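Local coordinates for GTP pyrophosphokinase YjbM (Bacillus subtilis, PDB 5DEC), which synthesises the alarmone (p)ppGpp by transferring pyrophosphate from ATP to GTP or GDP, working as a highly cooperative homotetramer, at residues Ile149-Leu152 against Ala153-Phe156; Leu71-Ile74 against Glu75-Gln78; Asp92-Ile95 against Val96-Leu100. All blocks are in the same frame, centred on the assembly; numbering follows the deposited sequence.

Interaction 1 (Ile149-Leu152 against Ala153-Phe156); sequences IRTL and AMNF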
loop_
_atom_site.group_PDB
_atom_site.type_symbol
_atom_site.label_atom_id
_atom_site.label_comp_id
_atom_site.label_asym_id
_atom_site.label_seq_id
_atom_site.Cartn_x
_atom_site.Cartn_y
_atom_site.Cartn_z
ATOM N N ILE B 149 -16.003 -8.573 14.321
ATOM C CA ILE B 149 -14.880 -9.398 14.731
ATOM C C ILE B 149 -15.280 -10.874 14.496
ATOM O O ILE B 149 -16.332 -11.297 14.950
ATOM C CB ILE B 149 -14.521 -9.156 16.196
ATOM C CG1 ILE B 149 -14.556 -7.640 16.502
ATOM C CG2 ILE B 149 -13.141 -9.784 16.542
ATOM C CD1 ILE B 149 -14.345 -7.338 17.973
ATOM N N ARG B 150 -14.444 -11.623 13.785
ATOM C CA ARG B 150 -14.782 -12.982 13.356
ATOM C C ARG B 150 -13.578 -13.876 13.438
ATOM O O ARG B 150 -12.470 -13.412 13.226
ATOM C CB ARG B 150 -15.266 -12.994 11.898
ATOM C CG ARG B 150 -16.454 -12.128 11.566
ATOM C CD ARG B 150 -16.640 -12.097 10.061
ATOM N NE ARG B 150 -17.929 -11.553 9.665
ATOM C CZ ARG B 150 -18.336 -11.460 8.408
ATOM N NH1 ARG B 150 -17.547 -11.882 7.429
ATOM N NH2 ARG B 150 -19.538 -10.976 8.134
ATOM N N THR B 151 -13.771 -15.171 13.682
ATOM C CA THR B 151 -12.667 -16.091 13.433
ATOM C C THR B 151 -12.519 -16.256 11.933
ATOM O O THR B 151 -13.417 -15.887 11.172
ATOM C CB THR B 151 -12.855 -17.490 14.078
ATOM O OG1 THR B 151 -14.044 -18.093 13.557
ATOM C CG2 THR B 151 -12.981 -17.386 15.604
ATOM N N LEU B 152 -11.382 -16.806 11.521
ATOM C CA LEU B 152 -11.124 -17.118 10.128
ATOM C C LEU B 152 -12.225 -18.014 9.537
ATOM O O LEU B 152 -12.681 -17.795 8.413
ATOM C CB LEU B 152 -9.752 -17.796 9.990
ATOM C CG LEU B 152 -8.523 -16.946 10.370
ATOM C CD1 LEU B 152 -7.228 -17.778 10.459
ATOM C CD2 LEU B 152 -8.352 -15.806 9.388
ATOM N N ALA B 153 -12.628 -19.029 10.296
ATOM C CA ALA B 153 -13.619 -19.993 9.840
ATOM C C ALA B 153 -15.010 -19.369 9.714
ATOM O O ALA B 153 -15.729 -19.632 8.751
ATOM C CB ALA B 153 -13.651 -21.190 10.789
ATOM N N MET B 154 -15.388 -18.547 10.697
ATOM C CA MET B 154 -16.610 -17.731 10.622
ATOM C C MET B 154 -16.600 -16.830 9.390
ATOM O O MET B 154 -17.613 -16.660 8.712
ATOM C CB MET B 154 -16.729 -16.836 11.863
ATOM C CG MET B 154 -16.979 -17.570 13.156
ATOM S SD MET B 154 -16.592 -16.554 14.606
ATOM C CE MET B 154 -17.499 -15.098 14.385
ATOM N N ASN B 155 -15.470 -16.182 9.151
ATOM C CA ASN B 155 -15.384 -15.262 8.032
ATOM C C ASN B 155 -15.528 -16.023 6.713
ATOM O O ASN B 155 -16.189 -15.570 5.775
ATOM C CB ASN B 155 -14.057 -14.489 8.056
ATOM C CG ASN B 155 -13.973 -13.455 6.944
ATOM O OD1 ASN B 155 -14.839 -12.593 6.834
ATOM N ND2 ASN B 155 -12.913 -13.507 6.152
ATOM N N PHE B 156 -14.894 -17.185 6.652
ATOM C CA PHE B 156 -14.995 -18.024 5.452
ATOM C C PHE B 156 -16.458 -18.395 5.178
ATOM O O PHE B 156 -16.977 -18.188 4.068
ATOM C CB PHE B 156 -14.119 -19.271 5.622
ATOM C CG PHE B 156 -14.197 -20.240 4.482
ATOM C CD1 PHE B 156 -14.459 -19.810 3.186
ATOM C CD2 PHE B 156 -13.960 -21.580 4.699
ATOM C CE1 PHE B 156 -14.535 -20.718 2.141
ATOM C CE2 PHE B 156 -14.016 -22.497 3.646
ATOM C CZ PHE B 156 -14.283 -22.059 2.377
HETATM O O HOH W 1 -11.283 -16.091 6.571
#
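R150 NH1 lies 2.9 Å from N155 OD1, a hydrogen bond in the plane of the amide carbonyl and only 9° out of the guanidinium plane. The bond is moderately bent, at 142° about the hydrogen, and the two planes are turned 45° apart, the side chains crossing at about a right angle. R150 reaches this point because its chain is extended from CG to NE. On the other side of the amide, ND2 donates to a water 3.1 Å away, which in turn donates to L152 O, so both ends of the N155 amide are held.

The turn beneath is a capping box: T151, as N-cap, accepts from M154 N at OG1 over 3.2 Å, while M154 SD receives a weak bond from T151 N. M154 is bent at chi3, which brings CE to 3.6 Å from R150 CA. N155 N to T151 O (2.9 Å) begins the regular helical bonding. T151 OG1 also bonds D191 of helix 174-202.

A leucine in place of R150 would probably leave N155 OD1 without this donor and Y123 without its guanidinium partner.

N155 belongs to the allosteric pppGpp site shared by two neighbouring subunits, so the R150 bond and water probably help set this amide's rotation. The contact marks the passage from strand 139-151 into helix 152-167, with I149 and T151 against helix 90-102 and L152 packed on F156 of a second subunit.

Interaction 2 (Leu71-Ile74 against Glu75-Gln78); sequences LHEI and ETMQ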
loop_
_atom_site.group_PDB
_atom_site.type_symbol
_atom_site.label_atom_id
_atom_site.label_comp_id
_atom_site.label_asym_id
_atom_site.label_seq_id
_atom_site.Cartn_x
_atom_site.Cartn_y
_atom_site.Cartn_z
ATOM N N LEU B 71 -34.066 8.854 1.862
ATOM C CA LEU B 71 -32.727 9.230 1.473
ATOM C C LEU B 71 -32.126 10.409 2.239
ATOM O O LEU B 71 -30.934 10.677 2.112
ATOM C CB LEU B 71 -32.728 9.489 -0.049
ATOM C CG LEU B 71 -33.180 8.263 -0.892
ATOM C CD1 LEU B 71 -34.705 7.921 -0.898
ATOM C CD2 LEU B 71 -32.624 8.321 -2.323
ATOM N N HIS B 72 -32.932 11.119 3.023
ATOM C CA HIS B 72 -32.373 12.185 3.858
ATOM C C HIS B 72 -31.823 11.742 5.228
ATOM O O HIS B 72 -31.170 12.544 5.906
ATOM C CB HIS B 72 -33.409 13.299 4.066
ATOM C CG HIS B 72 -34.698 12.833 4.671
ATOM N ND1 HIS B 72 -35.078 13.170 5.956
ATOM C CD2 HIS B 72 -35.705 12.086 4.168
ATOM C CE1 HIS B 72 -36.252 12.631 6.219
ATOM N NE2 HIS B 72 -36.660 11.967 5.153
ATOM N N GLU B 73 -32.093 10.507 5.663
ATOM C CA GLU B 73 -31.516 10.053 6.940
ATOM C C GLU B 73 -30.616 8.827 6.715
ATOM O O GLU B 73 -30.411 8.029 7.635
ATOM C CB GLU B 73 -32.577 9.757 8.029
ATOM C CG GLU B 73 -33.418 8.503 7.859
ATOM C CD GLU B 73 -34.441 8.620 6.806
ATOM O OE1 GLU B 73 -34.637 9.716 6.233
ATOM O OE2 GLU B 73 -34.987 7.553 6.516
ATOM N N ILE B 74 -30.099 8.654 5.495
ATOM C CA ILE B 74 -29.250 7.495 5.204
ATOM C C ILE B 74 -28.048 7.567 6.138
ATOM O O ILE B 74 -27.471 6.549 6.502
ATOM C CB ILE B 74 -28.790 7.426 3.731
ATOM C CG1 ILE B 74 -28.006 8.682 3.361
ATOM C CG2 ILE B 74 -29.985 7.246 2.793
ATOM C CD1 ILE B 74 -27.729 8.825 1.894
ATOM N N GLU B 75 -27.722 8.778 6.574
ATOM C CA GLU B 75 -26.578 9.024 7.429
ATOM C C GLU B 75 -26.756 8.318 8.776
ATOM O O GLU B 75 -25.845 8.305 9.601
ATOM C CB GLU B 75 -26.423 10.525 7.647
ATOM C CG GLU B 75 -27.185 11.356 6.621
ATOM C CD GLU B 75 -26.766 12.808 6.600
ATOM O OE1 GLU B 75 -26.638 13.408 7.690
ATOM O OE2 GLU B 75 -26.566 13.349 5.492
ATOM N N THR B 76 -27.936 7.738 8.990
ATOM C CA THR B 76 -28.240 6.975 10.196
ATOM C C THR B 76 -27.787 5.535 10.045
ATOM O O THR B 76 -27.671 4.805 11.028
ATOM C CB THR B 76 -29.756 6.987 10.515
ATOM O OG1 THR B 76 -30.304 8.274 10.202
ATOM C CG2 THR B 76 -30.009 6.669 11.980
ATOM N N MET B 77 -27.554 5.129 8.799
ATOM C CA MET B 77 -27.095 3.779 8.496
ATOM C C MET B 77 -25.748 3.528 9.170
ATOM O O MET B 77 -24.811 4.323 9.047
ATOM C CB MET B 77 -26.999 3.569 6.981
ATOM C CG MET B 77 -27.006 2.119 6.534
ATOM S SD MET B 77 -27.160 1.942 4.739
ATOM C CE MET B 77 -28.726 2.787 4.468
ATOM N N GLN B 78 -25.668 2.419 9.894
ATOM C CA GLN B 78 -24.523 2.150 10.747
ATOM C C GLN B 78 -23.354 1.502 10.018
ATOM O O GLN B 78 -22.252 1.434 10.560
ATOM C CB GLN B 78 -24.939 1.250 11.899
ATOM C CG GLN B 78 -25.871 1.906 12.879
ATOM C CD GLN B 78 -26.210 0.978 14.016
ATOM O OE1 GLN B 78 -26.227 -0.245 13.846
ATOM N NE2 GLN B 78 -26.484 1.547 15.185
#
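E73 O accepts from T76 N, and I74 O from M77 N at 2.7 Å, two successive i to i+3 backbone bonds that wind the chain into a short 3-10 turn. In the second, the donor stands 46° above the carbonyl plane of I74. The position of T76 N is less certain in the model, so the first bond rests on weaker evidence.

The same E73 carbonyl is approached by a side chain as well. T76 OG1 donates to E73 O over 2.6 Å, with the donor tilted 22° from the carbonyl plane. The hydroxyl is brought back over the turn by a first torsion of -37°, which sets OG1 beside its own backbone N, and it also comes within 3.5 Å of E73 CB. The oxygen thus receives the hydroxyl and, if T76 N is well placed, the backbone N-H of the same residue, which ties the T76 side chain to the turn.

E73 itself is bent at chi2, and its carboxylate leads back along the chain: OE1 stands 3.1 Å above the plane of the H72 ring, over its centre. Two side-chain carbons lie against the I74 backbone: M77 CB is 3.1 Å from I74 O, and E75 CG comes to 3.9 Å from I74 C.

The turn belongs to the connection between helix 57-66 and strand 81-87. I74 is buried against W13 and F16 of helix 11-38, and E75 also touches F16. M77, whose CB leaves the backbone in nearly the same direction as that of I74, packs on I60, K63 and A64 of helix 57-66, while L71 meets L61 of that same helix.

Interaction 3 (Asp92-Ile95 against Val96-Leu100); sequences DIQI and VKEML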
loop_
_atom_site.group_PDB
_atom_site.type_symbol
_atom_site.label_atom_id
_atom_site.label_comp_id
_atom_site.label_asym_id
_atom_site.label_seq_id
_atom_site.Cartn_x
_atom_site.Cartn_y
_atom_site.Cartn_z
ATOM N N ASP B 92 -9.692 -15.056 21.047
ATOM C CA ASP B 92 -9.101 -13.814 20.570
ATOM C C ASP B 92 -10.148 -12.728 20.419
ATOM O O ASP B 92 -9.825 -11.547 20.504
ATOM C CB ASP B 92 -8.385 -14.014 19.239
ATOM C CG ASP B 92 -7.114 -14.800 19.383
ATOM O OD1 ASP B 92 -6.526 -14.738 20.486
ATOM O OD2 ASP B 92 -6.698 -15.458 18.397
ATOM N N ILE B 93 -11.393 -13.122 20.176
ATOM C CA ILE B 93 -12.446 -12.147 19.915
ATOM C C ILE B 93 -12.727 -11.280 21.150
ATOM O O ILE B 93 -12.807 -10.065 21.049
ATOM C CB ILE B 93 -13.718 -12.841 19.429
ATOM C CG1 ILE B 93 -13.440 -13.452 18.058
ATOM C CG2 ILE B 93 -14.878 -11.856 19.311
ATOM C CD1 ILE B 93 -14.549 -14.294 17.537
ATOM N N GLN B 94 -12.809 -11.905 22.319
ATOM C CA GLN B 94 -13.036 -11.171 23.554
ATOM C C GLN B 94 -11.867 -10.224 23.825
ATOM O O GLN B 94 -12.068 -9.119 24.314
ATOM C CB GLN B 94 -13.240 -12.142 24.728
ATOM C CG GLN B 94 -13.550 -11.461 26.059
ATOM C CD GLN B 94 -14.829 -10.642 26.026
ATOM O OE1 GLN B 94 -15.777 -10.968 25.308
ATOM N NE2 GLN B 94 -14.857 -9.561 26.801
ATOM N N ILE B 95 -10.653 -10.660 23.495
ATOM C CA ILE B 95 -9.471 -9.835 23.680
ATOM C C ILE B 95 -9.528 -8.588 22.798
ATOM O O ILE B 95 -9.315 -7.478 23.281
ATOM C CB ILE B 95 -8.184 -10.640 23.375
ATOM C CG1 ILE B 95 -7.981 -11.719 24.452
ATOM C CG2 ILE B 95 -6.974 -9.724 23.317
ATOM C CD1 ILE B 95 -6.827 -12.648 24.185
ATOM N N VAL B 96 -9.891 -8.759 21.529
ATOM C CA VAL B 96 -9.977 -7.626 20.612
ATOM C C VAL B 96 -11.093 -6.681 21.050
ATOM O O VAL B 96 -10.917 -5.447 21.061
ATOM C CB VAL B 96 -10.211 -8.083 19.143
ATOM C CG1 VAL B 96 -10.461 -6.885 18.241
ATOM C CG2 VAL B 96 -9.022 -8.896 18.639
ATOM N N LYS B 97 -12.225 -7.254 21.427
ATOM C CA LYS B 97 -13.346 -6.475 21.947
ATOM C C LYS B 97 -12.902 -5.551 23.073
ATOM O O LYS B 97 -13.239 -4.365 23.098
ATOM C CB LYS B 97 -14.443 -7.394 22.479
ATOM C CG LYS B 97 -15.394 -7.960 21.456
ATOM C CD LYS B 97 -16.367 -8.940 22.122
ATOM C CE LYS B 97 -17.028 -8.326 23.345
ATOM N NZ LYS B 97 -17.984 -9.273 23.994
ATOM N N GLU B 98 -12.169 -6.112 24.026
ATOM C CA GLU B 98 -11.722 -5.333 25.169
ATOM C C GLU B 98 -10.728 -4.267 24.775
ATOM O O GLU B 98 -10.754 -3.162 25.328
ATOM C CB GLU B 98 -11.156 -6.263 26.242
ATOM C CG GLU B 98 -12.280 -7.007 26.922
ATOM C CD GLU B 98 -11.815 -8.110 27.858
ATOM O OE1 GLU B 98 -10.594 -8.378 27.920
ATOM O OE2 GLU B 98 -12.685 -8.690 28.547
ATOM N N MET B 99 -9.856 -4.572 23.818
ATOM C CA MET B 99 -8.979 -3.541 23.296
ATOM C C MET B 99 -9.783 -2.394 22.696
ATOM O O MET B 99 -9.470 -1.222 22.941
ATOM C CB MET B 99 -8.022 -4.112 22.225
ATOM C CG MET B 99 -6.938 -4.986 22.822
ATOM S SD MET B 99 -5.739 -5.549 21.600
ATOM C CE MET B 99 -6.736 -6.573 20.541
ATOM N N LEU B 100 -10.814 -2.716 21.915
ATOM C CA LEU B 100 -11.576 -1.668 21.225
ATOM C C LEU B 100 -12.341 -0.805 22.230
ATOM O O LEU B 100 -12.436 0.410 22.076
ATOM C CB LEU B 100 -12.548 -2.267 20.204
ATOM C CG LEU B 100 -11.876 -3.012 19.028
ATOM C CD1 LEU B 100 -12.902 -3.580 18.087
ATOM C CD2 LEU B 100 -10.987 -2.075 18.255
#
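Q94 NE2 donates to E98 OE2 at 2.9 Å, the shorter of two side-chain bonds that grip the Q94 amide one turn down the helix. The bond is nearly straight, at 172° about the hydrogen, and the acceptor lies exactly in the amide plane. From the side of E98 the approach differs: NE2 comes from above the carboxylate plane, 46° out of it, as the amide and carboxylate planes are nearly perpendicular.

The other end of the amide is taken by K97, whose NZ donates to Q94 OE1 over 3.1 Å. K97 CE comes alongside Q94 OE1 at 3.5 Å. The bends of the two chains explain how the partners meet: Q94 has CG opposite its backbone N (chi1 -177°) and then bends at chi2, while K97 bends at chi3 to return its ammonium group. With a donor at OE1 and an acceptor at NE2, the amide orientation is fixed from both ends. The neutral amide bridges a lysine and a glutamate, and each charge would probably reinforce the amide dipole it meets.

The backbone beneath is regular alpha helix, with K97 N donating to I93 O at 2.9 Å and M99 N to I95 O at 3.0 Å. Beside the latter bond, the apolar side chains touch through I95 CG2 and M99 CE, 4.2 Å apart.

V96 and L100 face the sheet, and the carbon chain of K97 also reaches it. Helix 90-102 lies with V96 on I85 and C87 of strand 81-87, and with I93, V96 and K97 on I149 of strand 139-151. L100 touches L128 of strand 126-136, D92 makes a salt bridge to R198 of helix 174-202, and M99 packs on V137 of a third subunit.

How the interactions relate
Interactions 1 and 3 meet directly although their centres are 14 Å apart: I149 CD1 lies 3.7 Å from K97 CG, and T151 CG2 lies 4.0 Å from I93 CD1, so helix 90-102 rests on the end of strand 139-151. Both also adjoin the allosteric pppGpp site, interaction 1 through N155 itself and interaction 3 through M99, whose side chain is about 4 Å from that of I34. Interaction 2 stands apart, its centre about 28 Å from each of the others, and lies on the opposite side of the chain's centre from interaction 1; M77 comes about 3 Å, side chain to side chain, from D79, which binds magnesium and ATP.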